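Local coordinates for protein Cry37AA1 (Bacillus thuringiensis, PDB 4RHZ) that pairs with Cry23Aa1 as the calcium-binding, C2-fold partner of a binary Bacillus thuringiensis toxin complex, probably acting against insects, at residues F12-E17 against A87-A92; G19-Y24 against V79-V84; V104-D109 against V117-S122. All coordinates share one frame; numbering follows the deposited sequence.

Contact 1 of 3, residues F12-E17 against A87-A92; sequences FYNEGE and ADDILA. With CA (calcium ion), chain D.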
loop_
_atom_site.group_PDB
_atom_site.type_symbol
_atom_site.label_atom_id
_atom_site.label_comp_id
_atom_site.label_asym_id
_atom_site.label_seq_id
_atom_site.Cartn_x
_atom_site.Cartn_y
_atom_site.Cartn_z
ATOM N N PHE B 12 6.599 -9.159 -14.550
ATOM C CA PHE B 12 8.021 -9.315 -14.661
ATOM C C PHE B 12 8.720 -7.951 -14.619
ATOM O O PHE B 12 8.255 -7.033 -15.223
ATOM C CB PHE B 12 8.346 -9.988 -15.980
ATOM C CG PHE B 12 7.653 -11.341 -16.190
ATOM C CD1 PHE B 12 6.374 -11.409 -16.764
ATOM C CD2 PHE B 12 8.322 -12.549 -15.850
ATOM C CE1 PHE B 12 5.757 -12.656 -16.982
ATOM C CE2 PHE B 12 7.739 -13.781 -16.069
ATOM C CZ PHE B 12 6.441 -13.862 -16.643
ATOM N N TYR B 13 9.880 -7.840 -13.958
ATOM C CA TYR B 13 10.569 -6.573 -13.784
ATOM C C TYR B 13 12.027 -6.833 -13.990
ATOM O O TYR B 13 12.517 -7.858 -13.492
ATOM C CB TYR B 13 10.351 -6.038 -12.373
ATOM C CG TYR B 13 8.940 -5.736 -12.077
ATOM C CD1 TYR B 13 8.391 -4.462 -12.354
ATOM C CD2 TYR B 13 8.124 -6.706 -11.533
ATOM C CE1 TYR B 13 6.987 -4.175 -12.071
ATOM C CE2 TYR B 13 6.805 -6.444 -11.215
ATOM C CZ TYR B 13 6.214 -5.175 -11.505
ATOM O OH TYR B 13 4.866 -4.962 -11.177
ATOM N N ASN B 14 12.715 -5.932 -14.716
ATOM C CA ASN B 14 14.187 -5.989 -14.935
ATOM C C ASN B 14 14.577 -4.567 -15.334
ATOM O O ASN B 14 14.237 -4.154 -16.431
ATOM C CB ASN B 14 14.520 -6.962 -16.063
ATOM C CG ASN B 14 16.019 -7.392 -16.136
ATOM O OD1 ASN B 14 16.847 -7.238 -15.220
ATOM N ND2 ASN B 14 16.346 -8.002 -17.256
ATOM N N GLU B 15 15.184 -3.791 -14.427
ATOM C CA GLU B 15 15.593 -2.404 -14.713
ATOM C C GLU B 15 16.589 -2.365 -15.880
ATOM O O GLU B 15 17.630 -3.021 -15.823
ATOM C CB GLU B 15 16.275 -1.784 -13.520
ATOM C CG GLU B 15 15.838 -0.359 -13.320
ATOM C CD GLU B 15 16.693 0.416 -12.328
ATOM O OE1 GLU B 15 17.852 0.715 -12.587
ATOM O OE2 GLU B 15 16.161 0.794 -11.286
ATOM N N GLY B 16 16.280 -1.630 -16.934
ATOM C CA GLY B 16 17.122 -1.692 -18.157
ATOM C C GLY B 16 16.308 -1.221 -19.336
ATOM O O GLY B 16 15.454 -1.966 -19.860
ATOM N N GLU B 17 16.619 -0.000 -19.770
ATOM C CA GLU B 17 15.677 0.946 -20.438
ATOM C C GLU B 17 14.795 0.601 -21.693
ATOM O O GLU B 17 13.915 1.422 -22.042
ATOM C CB GLU B 17 16.394 2.314 -20.602
ATOM C CG GLU B 17 15.677 3.465 -21.396
ATOM C CD GLU B 17 14.653 4.257 -20.571
ATOM O OE1 GLU B 17 14.822 5.515 -20.455
ATOM O OE2 GLU B 17 13.694 3.611 -20.054
ATOM N N ALA B 87 26.265 -13.983 -19.721
ATOM C CA ALA B 87 25.656 -14.236 -18.363
ATOM C C ALA B 87 24.261 -13.617 -18.153
ATOM O O ALA B 87 24.045 -12.408 -18.260
ATOM C CB ALA B 87 26.613 -13.841 -17.231
ATOM N N ASP B 88 23.296 -14.472 -17.886
ATOM C CA ASP B 88 21.901 -14.048 -17.919
ATOM C C ASP B 88 21.509 -13.276 -16.666
ATOM O O ASP B 88 22.025 -13.546 -15.585
ATOM C CB ASP B 88 20.982 -15.263 -18.102
ATOM C CG ASP B 88 21.397 -16.126 -19.264
ATOM O OD1 ASP B 88 20.663 -16.163 -20.296
ATOM O OD2 ASP B 88 22.479 -16.761 -19.122
ATOM N N ASP B 89 20.649 -12.280 -16.858
ATOM C CA ASP B 89 19.901 -11.655 -15.794
ATOM C C ASP B 89 19.024 -12.711 -15.099
ATOM O O ASP B 89 18.384 -13.533 -15.787
ATOM C CB ASP B 89 18.983 -10.566 -16.378
ATOM C CG ASP B 89 19.716 -9.227 -16.616
ATOM O OD1 ASP B 89 20.947 -9.174 -16.437
ATOM O OD2 ASP B 89 19.059 -8.214 -16.964
ATOM N N ILE B 90 18.992 -12.704 -13.764
ATOM C CA ILE B 90 18.069 -13.582 -13.078
ATOM C C ILE B 90 16.988 -12.759 -12.448
ATOM O O ILE B 90 17.309 -11.831 -11.707
ATOM C CB ILE B 90 18.839 -14.512 -12.071
ATOM C CG1 ILE B 90 19.734 -15.486 -12.878
ATOM C CG2 ILE B 90 17.890 -15.294 -11.253
ATOM C CD1 ILE B 90 21.021 -15.575 -12.376
ATOM N N LEU B 91 15.726 -13.076 -12.753
ATOM C CA LEU B 91 14.539 -12.465 -12.187
ATOM C C LEU B 91 13.954 -13.337 -11.051
ATOM O O LEU B 91 13.177 -12.796 -10.205
ATOM C CB LEU B 91 13.440 -12.295 -13.252
ATOM C CG LEU B 91 13.495 -11.128 -14.284
ATOM C CD1 LEU B 91 14.830 -11.152 -14.998
ATOM C CD2 LEU B 91 12.346 -11.110 -15.328
ATOM N N ALA B 92 14.296 -14.652 -11.023
ATOM C CA ALA B 92 13.825 -15.561 -9.944
ATOM C C ALA B 92 14.684 -16.835 -9.933
ATOM O O ALA B 92 15.064 -17.320 -11.007
ATOM C CB ALA B 92 12.354 -15.923 -10.091
HETATM CA CA CA D . 21.213 -7.992 -14.351
HETATM O O HOH W 1 19.164 -8.785 -13.240
HETATM O O HOH W 2 22.507 -9.404 -13.709
HETATM O O HOH W 3 19.203 -6.643 -15.396
#
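At one end of this C2-fold beta sandwich, the chain leaving strand 4-13 meets the start of strand 89-100, beside a bound calcium ion. The two strands belong to different sheets, so the contact bridges the mouth of the sandwich. Its tight part centres on the buried Leu91, at a corner of its chain. Leu91 lies in a classic beta bulge, where Leu91 and Ala92 both face Val79. With CG anti to its carbonyl carbon, the Leu91 side chain reaches toward the other segment. Leu91 CG sits 3.5 Å from Tyr13 O. Leu91 CD2 comes to the edge of the Phe12 ring, near its plane, and lies 4.2 Å from Phe12 CB. CD1 packs on the amide carbon of Asn14, and the two side chains cross at about a right angle. Val79 and Val117 also touch Leu91 and help bury it.

The looser side is polar and faces the metal. Here Asn14 and Asp89, both partly exposed, meet by their tips. Asn14 CG is anti to the backbone N (chi1 -165°), which carries the amide across to the carboxylate. The amide and carboxylate planes stand 79° apart. Asp89 OD1 binds calcium at 2.4 Å, and three waters and Glu112 also ligate the ion. Asp89 is thus a first-shell ligand and Asn14 a second-shell residue that holds its other oxygen. Calcium would be expected to favour the charged form of Asp89. Asn14 OD1 is hydrogen-bonded to Ser115 and takes a weak bond from a calcium-bound water. Asn14 ND2 donates to the anti lone pair of Asp89 OD2 at 2.7 Å, almost in the amide plane, with an N-H...O angle of 148°.

Contact 2 of 3, residues G19-Y24 against V79-V84; sequences GGPEPY and VKEYDV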
loop_
_atom_site.group_PDB
_atom_site.type_symbol
_atom_site.label_atom_id
_atom_site.label_comp_id
_atom_site.label_asym_id
_atom_site.label_seq_id
_atom_site.Cartn_x
_atom_site.Cartn_y
_atom_site.Cartn_z
ATOM N N GLY B 19 11.706 -0.828 -23.403
ATOM C CA GLY B 19 10.396 -1.477 -23.256
ATOM C C GLY B 19 10.437 -2.537 -22.149
ATOM O O GLY B 19 11.114 -2.364 -21.118
ATOM N N GLY B 20 9.754 -3.655 -22.380
ATOM C CA GLY B 20 9.595 -4.676 -21.348
ATOM C C GLY B 20 10.725 -5.681 -21.297
ATOM O O GLY B 20 11.602 -5.714 -22.159
ATOM N N PRO B 21 10.715 -6.525 -20.271
ATOM C CA PRO B 21 11.723 -7.572 -20.284
ATOM C C PRO B 21 11.347 -8.752 -21.223
ATOM O O PRO B 21 10.217 -8.798 -21.774
ATOM C CB PRO B 21 11.830 -7.979 -18.808
ATOM C CG PRO B 21 10.704 -7.319 -18.096
ATOM C CD PRO B 21 9.850 -6.589 -19.086
ATOM N N GLU B 22 12.308 -9.662 -21.421
ATOM C CA GLU B 22 12.124 -10.836 -22.255
ATOM C C GLU B 22 12.294 -12.122 -21.459
ATOM O O GLU B 22 13.262 -12.875 -21.632
ATOM C CB GLU B 22 13.049 -10.761 -23.469
ATOM C CG GLU B 22 12.428 -9.811 -24.493
ATOM C CD GLU B 22 13.396 -8.754 -24.985
ATOM O OE1 GLU B 22 13.028 -7.550 -24.881
ATOM O OE2 GLU B 22 14.504 -9.138 -25.459
ATOM N N PRO B 23 11.352 -12.366 -20.550
ATOM C CA PRO B 23 11.667 -13.453 -19.593
ATOM C C PRO B 23 11.593 -14.829 -20.270
ATOM O O PRO B 23 10.683 -15.042 -21.086
ATOM C CB PRO B 23 10.546 -13.317 -18.563
ATOM C CG PRO B 23 9.412 -12.678 -19.314
ATOM C CD PRO B 23 10.084 -11.685 -20.236
ATOM N N TYR B 24 12.539 -15.724 -19.990
ATOM C CA TYR B 24 12.326 -17.118 -20.312
ATOM C C TYR B 24 12.534 -17.968 -19.063
ATOM O O TYR B 24 13.267 -17.572 -18.152
ATOM C CB TYR B 24 13.271 -17.614 -21.403
ATOM C CG TYR B 24 14.740 -17.662 -21.012
ATOM C CD1 TYR B 24 15.318 -18.842 -20.536
ATOM C CD2 TYR B 24 15.570 -16.531 -21.160
ATOM C CE1 TYR B 24 16.682 -18.907 -20.191
ATOM C CE2 TYR B 24 16.941 -16.583 -20.823
ATOM C CZ TYR B 24 17.487 -17.756 -20.326
ATOM O OH TYR B 24 18.849 -17.808 -19.981
ATOM N N VAL B 79 13.559 -17.886 -13.656
ATOM C CA VAL B 79 13.189 -16.870 -14.661
ATOM C C VAL B 79 14.411 -16.039 -14.958
ATOM O O VAL B 79 15.021 -15.483 -14.059
ATOM C CB VAL B 79 12.026 -15.968 -14.148
ATOM C CG1 VAL B 79 11.584 -14.931 -15.217
ATOM C CG2 VAL B 79 10.846 -16.824 -13.703
ATOM N N LYS B 80 14.722 -15.961 -16.238
ATOM C CA LYS B 80 15.862 -15.257 -16.750
ATOM C C LYS B 80 15.699 -14.312 -17.921
ATOM O O LYS B 80 14.808 -14.337 -18.767
ATOM C CB LYS B 80 16.969 -16.226 -17.131
ATOM C CG LYS B 80 17.577 -16.972 -16.024
ATOM C CD LYS B 80 18.572 -17.928 -16.517
ATOM C CE LYS B 80 18.703 -19.048 -15.581
ATOM N NZ LYS B 80 19.998 -19.665 -15.664
ATOM N N GLU B 81 16.671 -13.451 -17.924
ATOM C CA GLU B 81 16.943 -12.574 -19.002
ATOM C C GLU B 81 18.302 -12.830 -19.576
ATOM O O GLU B 81 19.437 -13.001 -18.890
ATOM C CB GLU B 81 16.543 -11.134 -18.854
ATOM C CG GLU B 81 15.786 -10.701 -20.061
ATOM C CD GLU B 81 15.484 -9.242 -20.075
ATOM O OE1 GLU B 81 14.415 -8.844 -19.661
ATOM O OE2 GLU B 81 16.326 -8.486 -20.514
ATOM N N TYR B 82 18.135 -12.714 -20.888
ATOM C CA TYR B 82 18.980 -13.043 -22.002
ATOM C C TYR B 82 20.311 -12.442 -21.896
ATOM O O TYR B 82 20.479 -11.293 -21.580
ATOM C CB TYR B 82 18.357 -12.477 -23.289
ATOM C CG TYR B 82 17.714 -11.078 -23.175
ATOM C CD1 TYR B 82 16.414 -10.937 -22.743
ATOM C CD2 TYR B 82 18.396 -9.922 -23.513
ATOM C CE1 TYR B 82 15.811 -9.708 -22.628
ATOM C CE2 TYR B 82 17.779 -8.672 -23.408
ATOM C CZ TYR B 82 16.473 -8.582 -22.959
ATOM O OH TYR B 82 15.800 -7.387 -22.817
ATOM N N ASP B 83 21.261 -13.245 -22.291
ATOM C CA ASP B 83 22.661 -13.026 -22.157
ATOM C C ASP B 83 23.122 -11.900 -23.049
ATOM O O ASP B 83 23.603 -12.157 -24.135
ATOM C CB ASP B 83 23.232 -14.286 -22.788
ATOM C CG ASP B 83 22.339 -14.812 -23.974
ATOM O OD1 ASP B 83 22.444 -15.987 -24.363
ATOM O OD2 ASP B 83 21.514 -14.052 -24.522
ATOM N N VAL B 84 22.995 -10.640 -22.634
ATOM C CA VAL B 84 23.402 -9.656 -23.617
ATOM C C VAL B 84 24.772 -10.052 -24.158
ATOM O O VAL B 84 25.020 -9.993 -25.358
ATOM C CB VAL B 84 23.192 -8.178 -23.135
ATOM C CG1 VAL B 84 23.734 -7.185 -24.129
ATOM C CG2 VAL B 84 21.716 -7.916 -22.947
#
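The ring of Tyr24 lies against the side chain of Lys80. Tyr24 CG sits between its backbone N and carbonyl carbon, the crowded position (chi1 67°). This swings the ring back over the neighbouring chain. Lys80 CB stands over one ring face, 3.9 Å from the ring centroid, in a CH-pi contact. It is offset toward the rim of the ring. The lysine chain then runs on extended, and its CD passes 3.5 Å from Tyr24 OH. That hydroxyl is hydrogen-bonded to Asp88. The edge of the same ring meets the backbone N of Tyr82.

Beneath the ring, Tyr24 and Lys80 form an antiparallel hydrogen-bonded pair. Tyr24 N donates to Lys80 O at 2.9 Å, and Lys80 N donates to Tyr24 O at 2.9 Å. The second bond is nearly straight, at 168°, and runs almost along the C=O axis. This pair starts the pairing of strand 26-30 with strand 73-81 in one sheet of the C2-type sandwich. Next to it, Pro23 CB rests 3.9 Å from Val79 CG1, on the side where Phe12 and Trp41 cover both residues.

Farther along, Glu22 OE2 lies over one face of the Tyr82 ring, with the carboxylate and ring planes only 5° apart. The Glu22 chain bends at chi2, and Tyr82 CG also takes the crowded position. Glu81 extends back toward the loop, near the calcium ligand Asp89. Its OE1 accepts a hydrogen bond from Glu22 N at 2.9 Å, although the position of this oxygen is less certain.

Contact 3 of 3, residues V104-D109 against V117-S122; sequences VTVRLD and VTIKYS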
loop_
_atom_site.group_PDB
_atom_site.type_symbol
_atom_site.label_atom_id
_atom_site.label_comp_id
_atom_site.label_asym_id
_atom_site.label_seq_id
_atom_site.Cartn_x
_atom_site.Cartn_y
_atom_site.Cartn_z
ATOM N N VAL B 104 -3.326 -11.894 -1.450
ATOM C CA VAL B 104 -2.003 -11.393 -1.135
ATOM C C VAL B 104 -1.113 -11.824 -2.263
ATOM O O VAL B 104 -1.288 -12.964 -2.812
ATOM C CB VAL B 104 -1.491 -11.920 0.176
ATOM C CG1 VAL B 104 -0.029 -11.523 0.426
ATOM C CG2 VAL B 104 -2.408 -11.482 1.375
ATOM N N THR B 105 -0.207 -10.921 -2.661
ATOM C CA THR B 105 0.628 -11.127 -3.810
ATOM C C THR B 105 1.995 -11.563 -3.295
ATOM O O THR B 105 2.391 -11.151 -2.197
ATOM C CB THR B 105 0.696 -9.804 -4.601
ATOM O OG1 THR B 105 -0.514 -9.681 -5.355
ATOM C CG2 THR B 105 1.848 -9.713 -5.545
ATOM N N VAL B 106 2.732 -12.378 -4.062
ATOM C CA VAL B 106 4.083 -12.710 -3.647
ATOM C C VAL B 106 5.107 -12.132 -4.611
ATOM O O VAL B 106 4.832 -12.023 -5.795
ATOM C CB VAL B 106 4.379 -14.322 -3.545
ATOM C CG1 VAL B 106 3.408 -15.064 -2.678
ATOM C CG2 VAL B 106 4.518 -14.954 -4.939
ATOM N N ARG B 107 6.305 -11.880 -4.089
ATOM C CA ARG B 107 7.457 -11.533 -4.888
ATOM C C ARG B 107 8.539 -12.643 -4.836
ATOM O O ARG B 107 8.973 -13.063 -3.718
ATOM C CB ARG B 107 8.070 -10.236 -4.312
ATOM C CG ARG B 107 9.332 -9.829 -4.942
ATOM C CD ARG B 107 9.762 -8.382 -4.575
ATOM N NE ARG B 107 11.157 -8.173 -4.983
ATOM C CZ ARG B 107 11.735 -6.987 -5.259
ATOM N NH1 ARG B 107 11.021 -5.829 -5.237
ATOM N NH2 ARG B 107 13.033 -6.970 -5.608
ATOM N N LEU B 108 9.018 -13.031 -6.016
ATOM C CA LEU B 108 10.194 -13.835 -6.153
ATOM C C LEU B 108 11.343 -12.910 -6.519
ATOM O O LEU B 108 11.181 -12.153 -7.485
ATOM C CB LEU B 108 9.972 -14.862 -7.285
ATOM C CG LEU B 108 8.675 -15.670 -7.220
ATOM C CD1 LEU B 108 8.692 -16.775 -8.318
ATOM C CD2 LEU B 108 8.553 -16.286 -5.845
ATOM N N ASP B 109 12.471 -12.968 -5.779
ATOM C CA ASP B 109 13.584 -12.047 -5.985
ATOM C C ASP B 109 14.614 -12.525 -6.969
ATOM O O ASP B 109 14.937 -13.727 -7.044
ATOM C CB ASP B 109 14.311 -11.662 -4.632
ATOM C CG ASP B 109 13.335 -11.186 -3.601
ATOM O OD1 ASP B 109 13.092 -11.900 -2.557
ATOM O OD2 ASP B 109 12.711 -10.124 -3.884
ATOM N N VAL B 117 9.949 -10.915 -9.821
ATOM C CA VAL B 117 8.652 -11.254 -10.391
ATOM C C VAL B 117 7.615 -11.163 -9.307
ATOM O O VAL B 117 7.969 -11.445 -8.149
ATOM C CB VAL B 117 8.677 -12.723 -10.879
ATOM C CG1 VAL B 117 7.343 -13.151 -11.382
ATOM C CG2 VAL B 117 9.695 -12.898 -11.990
ATOM N N THR B 118 6.361 -10.790 -9.626
ATOM C CA THR B 118 5.345 -10.837 -8.638
ATOM C C THR B 118 4.159 -11.695 -9.148
ATOM O O THR B 118 3.957 -11.829 -10.366
ATOM C CB THR B 118 4.799 -9.438 -8.273
ATOM O OG1 THR B 118 4.012 -8.914 -9.345
ATOM C CG2 THR B 118 5.881 -8.432 -7.795
ATOM N N ILE B 119 3.374 -12.306 -8.243
ATOM C CA ILE B 119 2.290 -13.135 -8.676
ATOM C C ILE B 119 1.132 -12.884 -7.784
ATOM O O ILE B 119 1.250 -12.903 -6.560
ATOM C CB ILE B 119 2.638 -14.685 -8.560
ATOM C CG1 ILE B 119 3.720 -15.093 -9.533
ATOM C CG2 ILE B 119 1.471 -15.572 -9.018
ATOM C CD1 ILE B 119 4.974 -15.206 -8.941
ATOM N N LYS B 120 -0.025 -12.717 -8.384
ATOM C CA LYS B 120 -1.251 -12.460 -7.664
ATOM C C LYS B 120 -2.185 -13.529 -8.131
ATOM O O LYS B 120 -2.057 -13.922 -9.272
ATOM C CB LYS B 120 -1.749 -11.135 -8.226
ATOM C CG LYS B 120 -3.152 -10.833 -7.985
ATOM C CD LYS B 120 -3.606 -9.654 -8.868
ATOM C CE LYS B 120 -5.028 -9.268 -8.473
ATOM N NZ LYS B 120 -5.594 -8.282 -9.452
ATOM N N TYR B 121 -3.103 -14.025 -7.294
ATOM C CA TYR B 121 -4.012 -15.035 -7.782
ATOM C C TYR B 121 -5.343 -14.869 -7.139
ATOM O O TYR B 121 -5.390 -14.336 -6.057
ATOM C CB TYR B 121 -3.479 -16.472 -7.520
ATOM C CG TYR B 121 -3.478 -16.975 -6.084
ATOM C CD1 TYR B 121 -4.425 -17.903 -5.658
ATOM C CD2 TYR B 121 -2.503 -16.554 -5.169
ATOM C CE1 TYR B 121 -4.426 -18.400 -4.345
ATOM C CE2 TYR B 121 -2.457 -17.099 -3.850
ATOM C CZ TYR B 121 -3.424 -18.015 -3.457
ATOM O OH TYR B 121 -3.410 -18.499 -2.146
ATOM N N SER B 122 -6.397 -15.360 -7.801
ATOM C CA SER B 122 -7.742 -15.363 -7.239
ATOM C C SER B 122 -8.481 -16.613 -7.691
ATOM O O SER B 122 -8.117 -17.233 -8.700
ATOM C CB SER B 122 -8.547 -14.115 -7.696
ATOM O OG SER B 122 -8.631 -14.037 -9.112
HETATM O O HOH W 4 -3.127 -12.859 -4.711
#
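Backbone hydrogen bonds carry most of this contact. Strands 105-109 and 117-122 run antiparallel, at 157°. Val106 and Ile119 form one hydrogen-bonded pair. Val106 N donates to Ile119 O at 3.0 Å, and Ile119 N returns a bond to Val106 O at 2.9 Å. Leu108 and Val117 form the next such pair, also with two bonds. Arg107 and Thr118 lie between them as a non-hydrogen-bonded pair. Beyond the ladder, a water joins Val104 O to Tyr121 N.

The apolar contacts lie on the sheet face that bears Val106, Leu108, Val117 and Ile119. Val106 and Ile119 lie side by side and point the same way. Ile119 CD1 touches both Val106 CG2, at 4.0 Å, and Leu108 CD1, at 4.1 Å. Phe75 of the opposing sheet packs on Val106 and Ile119.

Polar groups line the other face. The Arg107 chain is extended, with CG anti to the backbone N. Arg107 NE forms a salt bridge with Asp109 OD2 at 2.7 Å. Thr105 OG1 lies 3.4 Å from Lys120 CB and is hydrogen-bonded to Glu48 of the Cry23AA1 chain.

This is a beta hairpin of a C2-type sandwich; its first strand is outermost within this chain, and Thr105 to Arg107 pair in parallel with a strand of the Cry23AA1 chain, so the sheet runs on into that chain.

Overall arrangement
Contacts 1 and 2 adjoin at the calcium end of the sandwich, both partly buried, with centres 6 Å apart. They share the sheet holding strands 73-81 and 89-100, and Asp89 O lies 2.7 Å from Glu81 N, a probable hydrogen bond. Contact 3 is the buried one, nearer the chain centre, and belongs to the other sheet. Its chemistry is a regular backbone ladder above an apolar face. Contact 2 has a single bridging pair and relies more on rings and carboxylates. Contact 1 joins the two sheets through side chains and the metal shell. Val117 of contact 3 packs against Phe12, Leu91 and Val79, which links all three inside the sandwich.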